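Local structure of endoglucanase A (Clostridium longisporum, 6Q1I) at residues 23-28 with 70-75; 56-61 with 100-105. The protein cleaves internal beta-1,4-glucosidic bonds in cellulose, lichenan and barley beta-glucan and also hydrolyses xylan, preferring longer cello-oligosaccharides, through the family 5 catalytic domain described here. All coordinates share one frame; numbering follows the deposited sequence.

From the N terminus the chain lays down strand 23-27, passes through helix 58-67, whose first turn belongs to contact 2, and returns as strand 71-74 beside the first strand. Contact 1 closes this beta-alpha-beta loop. The chain then runs into helix 90-105, whose last turns come back against 56-61, and contact 2 closes a second loop. Because the four segments alternate along the chain, the two loops cross. Contact 1 joins the first two strands of the eight-stranded barrel; contact 2 joins the two helices outside it. Ile72 and Ile74 bind the layers together: Ile72 packs on Ile61 and Cys103, and Ile74 on Val100.

Contact 1. Residues 23-28 with 70-75; sequences VGWNLG and KTIRIP
Arg73 leaves its strand with CG anti to the backbone N (chi1 -179°) and runs extended to NE, while Asn26 on the neighbouring strand holds CG beside its own backbone N (chi1 -82°), and the two side chains travel side by side into the barrel. The amide of Asn26 stands perpendicular to the guanidinium, and its OD1 takes a nearly straight hydrogen bond from Arg73 NH1 at 2.9 Å. OD1 lies almost in the guanidinium plane, whereas NH1 is tilted out of the amide plane. The same oxygen rests along the aliphatic part of the arginine, 3.1 Å from Arg73 CG.

Beneath this pair the parallel strands are laced by alternating backbone bonds. Trp25 N donates to Thr71 O, Arg73 N to Trp25 O at 2.9 Å, and Leu27 N to Arg73 O at 3.0 Å; Lys70 N to Val23 O extends the ladder before the second strand. Trp25 and Ile72 point to the other face of the sheet, where Trp25 CE3 meets Ile72 CD1 at 4.0 Å and Trp25 NE1 bonds Asp318. Past the last bridge the strands part, Pro75 CG sits 3.4 Å from Leu27 O, and a water lies within hydrogen-bonding distance of both Leu27 O and Pro75 O.

Arg73 is gripped from several directions: NH2 forms a salt bridge with Glu156 and bonds Asn159, and NH1 also reaches Gln284, which is changed in this structure and holds the place of the nucleophile assigned by similarity. Asn26, its ND2 bonded to the carbonyls of Gly283 and Trp316, probably helps as a second-shell residue to fix the rotation of the guanidinium. The contact thus sets a guanidinium with several hydrogen-bond partners directly beside the presumed nucleophile position.

Contact 2. Residues 56-61 with 100-105; sequences TTKAMI and VDYCIA
The backbone approaches most closely where the first turn of helix 58-67 meets the late turns of helix 90-105, with CA of Lys58 5.4 Å from CA of Tyr102. Thr57 is the N-cap of helix 58-67 and forms a capping box with Met60, in which Met60 N donates a weak bond to Thr57 OG1 and Thr57 N returns a weak one to Met60 SD.

Tyr102 carries most of the contact. Its CG lies beside its own backbone N (chi1 -63°), which sends the ring across the start of the other helix. Lys58 N sits over one face, toward the rim and 3.6 Å from Tyr102 CE2, and Lys58 CB makes a CH-pi contact 4.0 Å from the ring centroid. The lysine chain continues past the tyrosine to bring CE against Ala105 CB, and NZ ends in salt bridges to Asp62 and Asp106. At the ring's far end a water in its plane joins Tyr102 OH, 2.6 Å away, to Thr56 O, which also accepts from Arg95.

Deeper in, Ile61 crosses Tyr102 at about a right angle, with CG1 3.9 Å from Tyr102 CB, and its CG2 reaches Cys103 SG at 3.8 Å. Ile61 and Cys103 both rest on Ile72, so an apolar inner side grades into a polar, partly exposed rim. This is the packing of adjacent outer helices over a shared strand in a TIM barrel, the fold of glycosyl hydrolase family 5.

Contact 1. Residues 23-28 with 70-75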
loop_
_atom_site.group_PDB
_atom_site.type_symbol
_atom_site.label_atom_id
_atom_site.label_comp_id
_atom_site.label_asym_id
_atom_site.label_seq_id
_atom_site.Cartn_x
_atom_site.Cartn_y
_atom_site.Cartn_z
ATOM N N VAL A 23 -8.486 0.493 10.369
ATOM C CA VAL A 23 -7.064 0.168 10.380
ATOM C C VAL A 23 -6.860 -1.114 9.588
ATOM O O VAL A 23 -7.678 -2.046 9.639
ATOM C CB VAL A 23 -6.495 0.096 11.813
ATOM C CG1 VAL A 23 -7.139 -1.019 12.652
ATOM C CG2 VAL A 23 -4.994 -0.070 11.780
ATOM N N GLY A 24 -5.770 -1.149 8.820
ATOM C CA GLY A 24 -5.522 -2.229 7.891
ATOM C C GLY A 24 -4.155 -2.864 8.086
ATOM O O GLY A 24 -3.340 -2.426 8.909
ATOM N N TRP A 25 -3.918 -3.892 7.276
ATOM C CA TRP A 25 -2.733 -4.733 7.386
ATOM C C TRP A 25 -2.272 -5.121 5.990
ATOM O O TRP A 25 -3.091 -5.513 5.159
ATOM C CB TRP A 25 -3.110 -5.956 8.222
ATOM C CG TRP A 25 -2.024 -6.937 8.552
ATOM C CD1 TRP A 25 -1.199 -6.908 9.633
ATOM C CD2 TRP A 25 -1.687 -8.123 7.820
ATOM N NE1 TRP A 25 -0.368 -8.006 9.627
ATOM C CE2 TRP A 25 -0.643 -8.762 8.519
ATOM C CE3 TRP A 25 -2.174 -8.711 6.649
ATOM C CZ2 TRP A 25 -0.072 -9.951 8.077
ATOM C CZ3 TRP A 25 -1.600 -9.896 6.214
ATOM C CH2 TRP A 25 -0.562 -10.497 6.925
ATOM N N ASN A 26 -0.963 -4.979 5.726
ATOM C CA ASN A 26 -0.353 -5.379 4.461
ATOM C C ASN A 26 0.203 -6.791 4.560
ATOM O O ASN A 26 0.967 -7.090 5.485
ATOM C CB ASN A 26 0.858 -4.502 4.114
ATOM C CG ASN A 26 0.499 -3.194 3.465
ATOM O OD1 ASN A 26 0.364 -3.119 2.244
ATOM N ND2 ASN A 26 0.420 -2.136 4.264
ATOM N N LEU A 27 -0.086 -7.612 3.548
ATOM C CA LEU A 27 0.568 -8.912 3.358
ATOM C C LEU A 27 1.920 -8.672 2.680
ATOM O O LEU A 27 2.113 -8.922 1.488
ATOM C CB LEU A 27 -0.326 -9.827 2.532
ATOM C CG LEU A 27 0.142 -11.259 2.305
ATOM C CD1 LEU A 27 0.058 -12.054 3.588
ATOM C CD2 LEU A 27 -0.687 -11.895 1.218
ATOM N N GLY A 28 2.887 -8.173 3.464
ATOM C CA GLY A 28 4.125 -7.692 2.875
ATOM C C GLY A 28 5.141 -8.785 2.563
ATOM O O GLY A 28 5.170 -9.848 3.187
ATOM N N LYS A 70 -9.870 -4.001 9.375
ATOM C CA LYS A 70 -10.974 -3.995 8.424
ATOM C C LYS A 70 -10.531 -4.022 6.971
ATOM O O LYS A 70 -11.375 -4.229 6.089
ATOM C CB LYS A 70 -11.896 -2.793 8.675
ATOM C CG LYS A 70 -12.789 -2.978 9.909
ATOM C CD LYS A 70 -13.774 -1.835 10.074
ATOM C CE LYS A 70 -14.896 -1.893 9.045
ATOM N NZ LYS A 70 -15.858 -0.758 9.209
ATOM N N THR A 71 -9.246 -3.804 6.707
ATOM C CA THR A 71 -8.689 -3.760 5.363
ATOM C C THR A 71 -7.411 -4.580 5.321
ATOM O O THR A 71 -6.604 -4.531 6.259
ATOM C CB THR A 71 -8.352 -2.297 4.999
ATOM O OG1 THR A 71 -9.556 -1.526 4.949
ATOM C CG2 THR A 71 -7.670 -2.185 3.646
ATOM N N ILE A 72 -7.207 -5.312 4.226
ATOM C CA ILE A 72 -5.910 -5.904 3.913
ATOM C C ILE A 72 -5.452 -5.368 2.558
ATOM O O ILE A 72 -6.216 -5.377 1.582
ATOM C CB ILE A 72 -5.936 -7.446 3.947
ATOM C CG1 ILE A 72 -6.078 -7.907 5.402
ATOM C CG2 ILE A 72 -4.677 -8.011 3.304
ATOM C CD1 ILE A 72 -6.010 -9.410 5.590
ATOM N N ARG A 73 -4.218 -4.884 2.510
ATOM C CA ARG A 73 -3.559 -4.551 1.254
ATOM C C ARG A 73 -2.722 -5.747 0.825
ATOM O O ARG A 73 -1.997 -6.329 1.643
ATOM C CB ARG A 73 -2.710 -3.291 1.412
ATOM C CG ARG A 73 -1.976 -2.817 0.162
ATOM C CD ARG A 73 -1.559 -1.394 0.332
ATOM N NE ARG A 73 -0.726 -0.760 -0.692
ATOM C CZ ARG A 73 0.601 -0.659 -0.658
ATOM N NH1 ARG A 73 1.314 -1.290 0.272
ATOM N NH2 ARG A 73 1.229 0.076 -1.567
ATOM N N ILE A 74 -2.906 -6.156 -0.427
ATOM C CA ILE A 74 -2.188 -7.275 -1.036
ATOM C C ILE A 74 -1.206 -6.670 -2.032
ATOM O O ILE A 74 -1.507 -6.565 -3.233
ATOM C CB ILE A 74 -3.152 -8.271 -1.703
ATOM C CG1 ILE A 74 -4.192 -8.763 -0.691
ATOM C CG2 ILE A 74 -2.380 -9.452 -2.309
ATOM C CD1 ILE A 74 -5.263 -9.651 -1.293
ATOM N N PRO A 75 -0.028 -6.246 -1.591
ATOM C CA PRO A 75 0.950 -5.699 -2.538
ATOM C C PRO A 75 1.384 -6.811 -3.485
ATOM O O PRO A 75 1.675 -7.928 -3.053
ATOM C CB PRO A 75 2.078 -5.204 -1.630
ATOM C CG PRO A 75 1.990 -6.091 -0.411
ATOM C CD PRO A 75 0.511 -6.328 -0.220
HETATM O O HOH W 1 1.312 -9.824 -1.026
#

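Contact 2. Residues 56-61 with 100-105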
loop_
_atom_site.group_PDB
_atom_site.type_symbol
_atom_site.label_atom_id
_atom_site.label_comp_id
_atom_site.label_asym_id
_atom_site.label_seq_id
_atom_site.Cartn_x
_atom_site.Cartn_y
_atom_site.Cartn_z
ATOM N N THR A 56 0.914 -18.304 1.874
ATOM C CA THR A 56 -0.197 -17.690 2.592
ATOM C C THR A 56 -1.370 -18.656 2.700
ATOM O O THR A 56 -1.722 -19.333 1.731
ATOM C CB THR A 56 -0.650 -16.424 1.853
ATOM O OG1 THR A 56 0.479 -15.573 1.594
ATOM C CG2 THR A 56 -1.656 -15.639 2.669
ATOM N N THR A 57 -1.994 -18.700 3.878
ATOM C CA THR A 57 -3.178 -19.523 4.100
ATOM C C THR A 57 -4.352 -18.647 4.532
ATOM O O THR A 57 -4.181 -17.523 5.017
ATOM C CB THR A 57 -2.941 -20.565 5.190
ATOM O OG1 THR A 57 -2.734 -19.866 6.409
ATOM C CG2 THR A 57 -1.748 -21.456 4.859
ATOM N N LYS A 58 -5.561 -19.175 4.365
ATOM C CA LYS A 58 -6.725 -18.438 4.830
ATOM C C LYS A 58 -6.683 -18.242 6.341
ATOM O O LYS A 58 -7.162 -17.222 6.849
ATOM C CB LYS A 58 -8.024 -19.108 4.384
ATOM C CG LYS A 58 -9.240 -18.228 4.664
ATOM C CD LYS A 58 -10.509 -18.738 4.019
ATOM C CE LYS A 58 -11.692 -17.818 4.291
ATOM N NZ LYS A 58 -12.073 -17.783 5.727
ATOM N N ALA A 59 -6.104 -19.195 7.075
ATOM C CA ALA A 59 -6.011 -19.050 8.523
ATOM C C ALA A 59 -5.222 -17.806 8.921
ATOM O O ALA A 59 -5.530 -17.182 9.942
ATOM C CB ALA A 59 -5.394 -20.305 9.139
ATOM N N MET A 60 -4.202 -17.430 8.146
ATOM C CA MET A 60 -3.488 -16.191 8.445
ATOM C C MET A 60 -4.399 -14.984 8.271
ATOM O O MET A 60 -4.417 -14.076 9.113
ATOM C CB MET A 60 -2.281 -16.044 7.522
ATOM C CG MET A 60 -1.230 -17.100 7.690
ATOM S SD MET A 60 -0.029 -17.022 6.359
ATOM C CE MET A 60 0.833 -18.570 6.586
ATOM N N ILE A 61 -5.160 -14.965 7.179
ATOM C CA ILE A 61 -6.089 -13.874 6.914
ATOM C C ILE A 61 -7.165 -13.815 7.992
ATOM O O ILE A 61 -7.531 -12.732 8.466
ATOM C CB ILE A 61 -6.684 -14.040 5.502
ATOM C CG1 ILE A 61 -5.575 -14.067 4.444
ATOM C CG2 ILE A 61 -7.710 -12.939 5.219
ATOM C CD1 ILE A 61 -4.618 -12.890 4.473
ATOM N N VAL A 100 -6.778 -12.909 -2.726
ATOM C CA VAL A 100 -7.838 -11.904 -2.664
ATOM C C VAL A 100 -9.123 -12.522 -2.120
ATOM O O VAL A 100 -9.794 -11.941 -1.260
ATOM C CB VAL A 100 -8.049 -11.267 -4.051
ATOM C CG1 VAL A 100 -9.364 -10.454 -4.090
ATOM C CG2 VAL A 100 -6.869 -10.395 -4.435
ATOM N N ASP A 101 -9.470 -13.727 -2.590
ATOM C CA ASP A 101 -10.699 -14.378 -2.136
ATOM C C ASP A 101 -10.671 -14.701 -0.636
ATOM O O ASP A 101 -11.711 -14.611 0.032
ATOM C CB ASP A 101 -10.976 -15.645 -2.953
ATOM C CG ASP A 101 -11.529 -15.355 -4.351
ATOM O OD1 ASP A 101 -12.092 -14.268 -4.582
ATOM O OD2 ASP A 101 -11.417 -16.235 -5.227
ATOM N N TYR A 102 -9.512 -15.099 -0.085
ATOM C CA TYR A 102 -9.434 -15.299 1.364
ATOM C C TYR A 102 -9.937 -14.054 2.084
ATOM O O TYR A 102 -10.680 -14.133 3.063
ATOM C CB TYR A 102 -7.995 -15.552 1.840
ATOM C CG TYR A 102 -7.267 -16.784 1.350
ATOM C CD1 TYR A 102 -7.929 -17.895 0.854
ATOM C CD2 TYR A 102 -5.880 -16.824 1.401
ATOM C CE1 TYR A 102 -7.210 -19.008 0.409
ATOM C CE2 TYR A 102 -5.173 -17.906 0.978
ATOM C CZ TYR A 102 -5.826 -18.993 0.479
ATOM O OH TYR A 102 -5.057 -20.049 0.050
ATOM N N CYS A 103 -9.487 -12.888 1.617
ATOM C CA CYS A 103 -9.769 -11.621 2.282
ATOM C C CYS A 103 -11.203 -11.174 2.048
ATOM O O CYS A 103 -11.892 -10.757 2.988
ATOM C CB CYS A 103 -8.804 -10.558 1.757
ATOM S SG CYS A 103 -7.044 -10.902 2.046
ATOM N N ILE A 104 -11.667 -11.235 0.794
ATOM C CA ILE A 104 -13.030 -10.814 0.479
ATOM C C ILE A 104 -14.031 -11.700 1.203
ATOM O O ILE A 104 -15.031 -11.216 1.740
ATOM C CB ILE A 104 -13.270 -10.809 -1.043
ATOM C CG1 ILE A 104 -12.380 -9.776 -1.751
ATOM C CG2 ILE A 104 -14.757 -10.572 -1.368
ATOM C CD1 ILE A 104 -12.745 -8.329 -1.526
ATOM N N ALA A 105 -13.772 -13.012 1.237
ATOM C CA ALA A 105 -14.632 -13.933 1.973
ATOM C C ALA A 105 -14.750 -13.534 3.438
ATOM O O ALA A 105 -15.814 -13.699 4.046
ATOM C CB ALA A 105 -14.078 -15.360 1.866
HETATM O O HOH W 2 -2.853 -21.413 0.217
#